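Local structure of type IV pilus assembly protein PilF (Thermus thermophilus HB8, 5OIU) at residues K171-E177 and Q210-M216; T230-L234 and N264-A268. The protein binds and probably hydrolyses ATP as a hexameric AAA+ motor that powers assembly of the type IV pilus. One frame throughout, in Å; residues are numbered along the deposited sequence.

Contact 1: residues K171-E177 and Q210-M216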
# COMPACT_ATOMS: atom_id res chain seq x y z
N LYS C 171 8.14 -30.41 -30.99
CA LYS C 171 8.06 -29.80 -29.66
C LYS C 171 7.41 -30.74 -28.64
O LYS C 171 6.55 -31.56 -28.99
CB LYS C 171 7.25 -28.48 -29.71
CG LYS C 171 7.88 -27.34 -30.52
CD LYS C 171 7.07 -26.06 -30.38
CE LYS C 171 7.09 -25.20 -31.64
NZ LYS C 171 5.89 -24.28 -31.72
N ASN C 172 7.82 -30.63 -27.37
CA ASN C 172 7.15 -31.32 -26.28
C ASN C 172 6.14 -30.36 -25.65
O ASN C 172 6.53 -29.37 -25.02
CB ASN C 172 8.13 -31.85 -25.23
CG ASN C 172 7.42 -32.49 -24.01
OD1 ASN C 172 6.30 -32.98 -24.12
ND2 ASN C 172 8.10 -32.48 -22.85
N THR C 173 4.85 -30.65 -25.84
CA THR C 173 3.75 -29.92 -25.25
C THR C 173 3.17 -30.72 -24.09
O THR C 173 2.78 -31.88 -24.26
CB THR C 173 2.67 -29.67 -26.29
OG1 THR C 173 3.26 -29.01 -27.41
CG2 THR C 173 1.51 -28.82 -25.69
N GLN C 174 3.11 -30.09 -22.91
CA GLN C 174 2.67 -30.72 -21.68
C GLN C 174 1.67 -29.82 -20.96
O GLN C 174 1.97 -28.65 -20.70
CB GLN C 174 3.87 -31.02 -20.78
CG GLN C 174 3.50 -31.65 -19.45
CD GLN C 174 2.99 -33.06 -19.62
OE1 GLN C 174 3.74 -33.96 -20.02
NE2 GLN C 174 1.71 -33.27 -19.31
N THR C 175 0.50 -30.37 -20.63
CA THR C 175 -0.56 -29.65 -19.93
C THR C 175 -0.74 -30.20 -18.52
O THR C 175 -0.37 -31.34 -18.21
CB THR C 175 -1.91 -29.77 -20.67
OG1 THR C 175 -2.46 -31.07 -20.46
CG2 THR C 175 -1.75 -29.58 -22.16
N ILE C 176 -1.30 -29.37 -17.64
CA ILE C 176 -1.86 -29.81 -16.37
C ILE C 176 -3.25 -29.20 -16.24
O ILE C 176 -3.43 -27.99 -16.43
CB ILE C 176 -0.95 -29.44 -15.17
CG1 ILE C 176 -1.53 -29.98 -13.86
CG2 ILE C 176 -0.68 -27.94 -15.11
CD1 ILE C 176 -1.65 -31.47 -13.84
N GLU C 177 -4.25 -30.04 -15.98
CA GLU C 177 -5.64 -29.67 -16.20
C GLU C 177 -6.52 -30.21 -15.08
O GLU C 177 -6.25 -31.27 -14.52
CB GLU C 177 -6.15 -30.17 -17.56
CG GLU C 177 -5.29 -29.74 -18.74
CD GLU C 177 -5.91 -30.10 -20.07
OE1 GLU C 177 -7.13 -29.86 -20.25
OE2 GLU C 177 -5.18 -30.64 -20.94
N GLN C 210 11.01 -32.64 -17.43
CA GLN C 210 10.38 -33.38 -18.51
C GLN C 210 10.68 -32.79 -19.87
O GLN C 210 9.98 -33.10 -20.85
CB GLN C 210 8.86 -33.44 -18.28
CG GLN C 210 8.45 -34.51 -17.29
CD GLN C 210 8.14 -35.84 -17.97
OE1 GLN C 210 7.57 -35.87 -19.06
NE2 GLN C 210 8.51 -36.95 -17.33
N ASP C 211 11.71 -31.93 -19.94
CA ASP C 211 12.20 -31.26 -21.15
C ASP C 211 11.03 -30.81 -22.02
O ASP C 211 10.89 -31.27 -23.18
CB ASP C 211 13.18 -32.16 -21.90
CG ASP C 211 13.75 -31.56 -23.21
OD1 ASP C 211 14.35 -30.48 -23.08
OD2 ASP C 211 13.80 -32.28 -24.26
N PRO C 212 10.20 -29.90 -21.53
CA PRO C 212 9.10 -29.37 -22.34
C PRO C 212 9.52 -28.15 -23.17
O PRO C 212 10.54 -27.49 -22.91
CB PRO C 212 8.08 -28.97 -21.25
CG PRO C 212 8.94 -28.35 -20.15
CD PRO C 212 10.28 -29.17 -20.23
N ASP C 213 8.71 -27.85 -24.17
CA ASP C 213 8.78 -26.60 -24.90
C ASP C 213 7.57 -25.73 -24.61
O ASP C 213 7.71 -24.52 -24.36
CB ASP C 213 8.86 -26.86 -26.42
CG ASP C 213 10.12 -27.65 -26.80
OD1 ASP C 213 11.22 -27.06 -26.80
OD2 ASP C 213 9.99 -28.87 -27.07
N ILE C 214 6.39 -26.32 -24.62
CA ILE C 214 5.14 -25.62 -24.37
C ILE C 214 4.50 -26.24 -23.14
O ILE C 214 4.31 -27.46 -23.08
CB ILE C 214 4.20 -25.72 -25.58
CG1 ILE C 214 4.80 -25.00 -26.79
CG2 ILE C 214 2.81 -25.20 -25.21
CD1 ILE C 214 4.11 -25.35 -28.11
N ILE C 215 4.18 -25.40 -22.16
CA ILE C 215 3.49 -25.83 -20.96
C ILE C 215 2.13 -25.16 -20.93
O ILE C 215 2.02 -23.95 -21.17
CB ILE C 215 4.29 -25.50 -19.70
CG1 ILE C 215 5.53 -26.40 -19.63
CG2 ILE C 215 3.41 -25.68 -18.47
CD1 ILE C 215 6.58 -25.94 -18.66
N MET C 216 1.09 -25.93 -20.64
CA MET C 216 -0.25 -25.39 -20.47
C MET C 216 -0.71 -25.64 -19.04
O MET C 216 -0.83 -26.80 -18.62
CB MET C 216 -1.23 -26.02 -21.46
CG MET C 216 -2.47 -25.14 -21.70
SD MET C 216 -3.74 -25.24 -20.41
CE MET C 216 -4.70 -26.64 -20.99
O HOH W 1 6.29 -34.36 -20.74
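Asn-172 meets Asp-213 through both its backbone N-H and its carbonyl. Its N donates to Asp-213 OD2 (2.8 Å, nearly straight at 170°) on the anti lone pair, while its O takes two donors, Asp-213 N at 2.8 Å and Ile-214 N at 3.1 Å. With CG anti to the backbone N (chi1 176°), the side-chain amide of Asn-172 is brought to the loop 210-213. There ND2 donates to Asp-211 O at 3.1 Å; this oxygen lies in the amide plane, but the donor stands above the carbonyl plane, away from its lone pairs. One water donates to both Gln-174 OE1 and Gln-210 OE1; Gln-174 NE2 donates to Thr-175 O, in its amide plane, and Gln-210 NE2 bonds Ser-97 OG of the second subunit. Parallel pairing follows: Gln-174 N to Ile-214 O (2.9 Å), Met-216 N to Gln-174 O (2.9 Å) and Ile-176 N to Met-216 O (2.8 Å), the N-to-C directions of the short strand segments differing by only 11°. On the face carrying Thr-173, Thr-175, Ile-214 and Met-216, Thr-173 and Ile-214 lie side by side, and Met-216 CE sits 3.8 Å from Glu-177 CD. Thr-175 OG1 and Gln-189 both bond Glu-177 OE2. Arg-41 of the second subunit forms salt bridges with Asp-211 and Asp-213. Asp-213 OD2 is therefore shared between Asn-172 N and that arginine, whose charge would probably favour the ionised carboxylate.

Contact 2: residues T230-L234 and N264-A268; sequences TEAAL and NISAA
Leu-234 reaches across to Asn-264, Ala-267 and Ala-268, and no hydrogen bond joins the two helices, so the contact rests on van der Waals packing. The apolar part centres on the Leu-234 fork. CD2 presses on Ala-267 CB at 3.4 Å, a close methyl-to-methyl approach, and also meets Ala-268 CB at 3.8 Å. The other branch, Leu-234 CD1, rests 3.8 Å from Asn-264 CB, the two side chains crossing at about a right angle. CG lies anti to the carbonyl carbon (chi1 -78°), which swings the branched end over to the second helix although the CB bond itself does not aim there. Two alanine methyls, Ala-233 CB and Ala-268 CB, face each other at 3.8 Å, so these small side chains let the helices meet directly there. Thr-230 CG2 reaches the same Ala-268 methyl at 3.9 Å. Ala-268 CB is thus touched by three residues of 230-234.

A contact between an apolar and a polar group is the second kind: Thr-230 CG2 lies 3.5 Å from Asn-264 O. OG1 of Thr-230 sits beside the backbone N (chi1 -53°) and bonds Ala-226 O in its own helix, which leaves CG2 anti to that N and directed at the second helix.

The axes of the short segments approach to 9.2 Å and cross at 48°. Helix 223-235 and helix 262-268 both lie against strand 143-148, where Ile-144 touches Ala-233 and Ala-268. Farther out, Ile-265 packs on Ile-345 of helix 339-347, and Ala-267 meets Arg-254 of the second subunit.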
# COMPACT_ATOMS: atom_id res chain seq x y z
N THR C 230 5.41 -18.56 -13.75
CA THR C 230 6.20 -17.41 -14.18
C THR C 230 7.67 -17.79 -14.33
O THR C 230 8.34 -17.37 -15.27
CB THR C 230 6.06 -16.25 -13.19
OG1 THR C 230 4.68 -15.96 -12.98
CG2 THR C 230 6.73 -15.00 -13.74
N GLU C 231 8.18 -18.60 -13.40
CA GLU C 231 9.58 -19.04 -13.46
C GLU C 231 9.85 -19.83 -14.73
O GLU C 231 10.86 -19.61 -15.40
CB GLU C 231 9.91 -19.86 -12.21
CG GLU C 231 11.16 -20.74 -12.28
CD GLU C 231 11.36 -21.61 -11.02
OE1 GLU C 231 10.51 -21.52 -10.10
OE2 GLU C 231 12.36 -22.36 -10.95
N ALA C 232 8.93 -20.74 -15.09
CA ALA C 232 9.14 -21.53 -16.30
C ALA C 232 9.09 -20.67 -17.55
O ALA C 232 9.80 -20.95 -18.52
CB ALA C 232 8.11 -22.66 -16.38
N ALA C 233 8.28 -19.62 -17.57
CA ALA C 233 8.38 -18.67 -18.67
C ALA C 233 9.73 -17.96 -18.67
O ALA C 233 10.31 -17.72 -19.74
CB ALA C 233 7.24 -17.67 -18.62
N LEU C 234 10.25 -17.62 -17.48
CA LEU C 234 11.51 -16.88 -17.39
C LEU C 234 12.68 -17.69 -17.93
O LEU C 234 13.50 -17.18 -18.70
CB LEU C 234 11.78 -16.48 -15.95
CG LEU C 234 10.95 -15.28 -15.51
CD1 LEU C 234 11.17 -14.99 -14.04
CD2 LEU C 234 11.31 -14.09 -16.38
N ASN C 264 9.60 -10.15 -12.04
CA ASN C 264 9.38 -11.41 -12.74
C ASN C 264 8.13 -11.35 -13.63
O ASN C 264 8.11 -11.96 -14.71
CB ASN C 264 9.32 -12.57 -11.74
CG ASN C 264 10.72 -13.01 -11.25
OD1 ASN C 264 11.74 -12.64 -11.85
ND2 ASN C 264 10.77 -13.79 -10.18
N ILE C 265 7.09 -10.60 -13.23
CA ILE C 265 5.94 -10.42 -14.12
C ILE C 265 6.35 -9.65 -15.36
O ILE C 265 5.98 -10.01 -16.49
CB ILE C 265 4.80 -9.71 -13.36
CG1 ILE C 265 4.39 -10.51 -12.13
CG2 ILE C 265 3.62 -9.48 -14.26
CD1 ILE C 265 3.25 -9.88 -11.32
N SER C 266 7.12 -8.58 -15.19
CA SER C 266 7.52 -7.75 -16.32
C SER C 266 8.36 -8.54 -17.32
O SER C 266 8.22 -8.37 -18.54
CB SER C 266 8.28 -6.52 -15.83
OG SER C 266 8.46 -5.60 -16.89
N ALA C 267 9.23 -9.41 -16.82
CA ALA C 267 10.16 -10.13 -17.68
C ALA C 267 9.52 -11.27 -18.47
O ALA C 267 10.08 -11.68 -19.49
CB ALA C 267 11.32 -10.67 -16.83
N ALA C 268 8.37 -11.80 -18.03
CA ALA C 268 7.84 -13.07 -18.54
C ALA C 268 6.53 -12.93 -19.29
O ALA C 268 6.30 -13.67 -20.26
CB ALA C 268 7.64 -14.06 -17.38

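In the fold
Contacts 1 and 2 lie in series along the chain, with centres about 16 Å apart. Strand 214-217 leads into helix 223-235, and the two contacts touch where Ile-215 CD1 comes within 4.3 Å of Ala-232 CB. Contact 1 pairs neighbouring strands of the mixed sheet in the P-loop NTPase domain, whereas contact 2 packs helices beside strand 143-148 of that sheet. Contact 1 lies near the nucleotide: the side chain of Glu-177 is about 8 Å from the bound magnesium ion and that of Met-216 about 9 Å from ATP. Both contacts also reach the second subunit, residues 210-213 through polar bonds to its side chains and Ala-267 through packing.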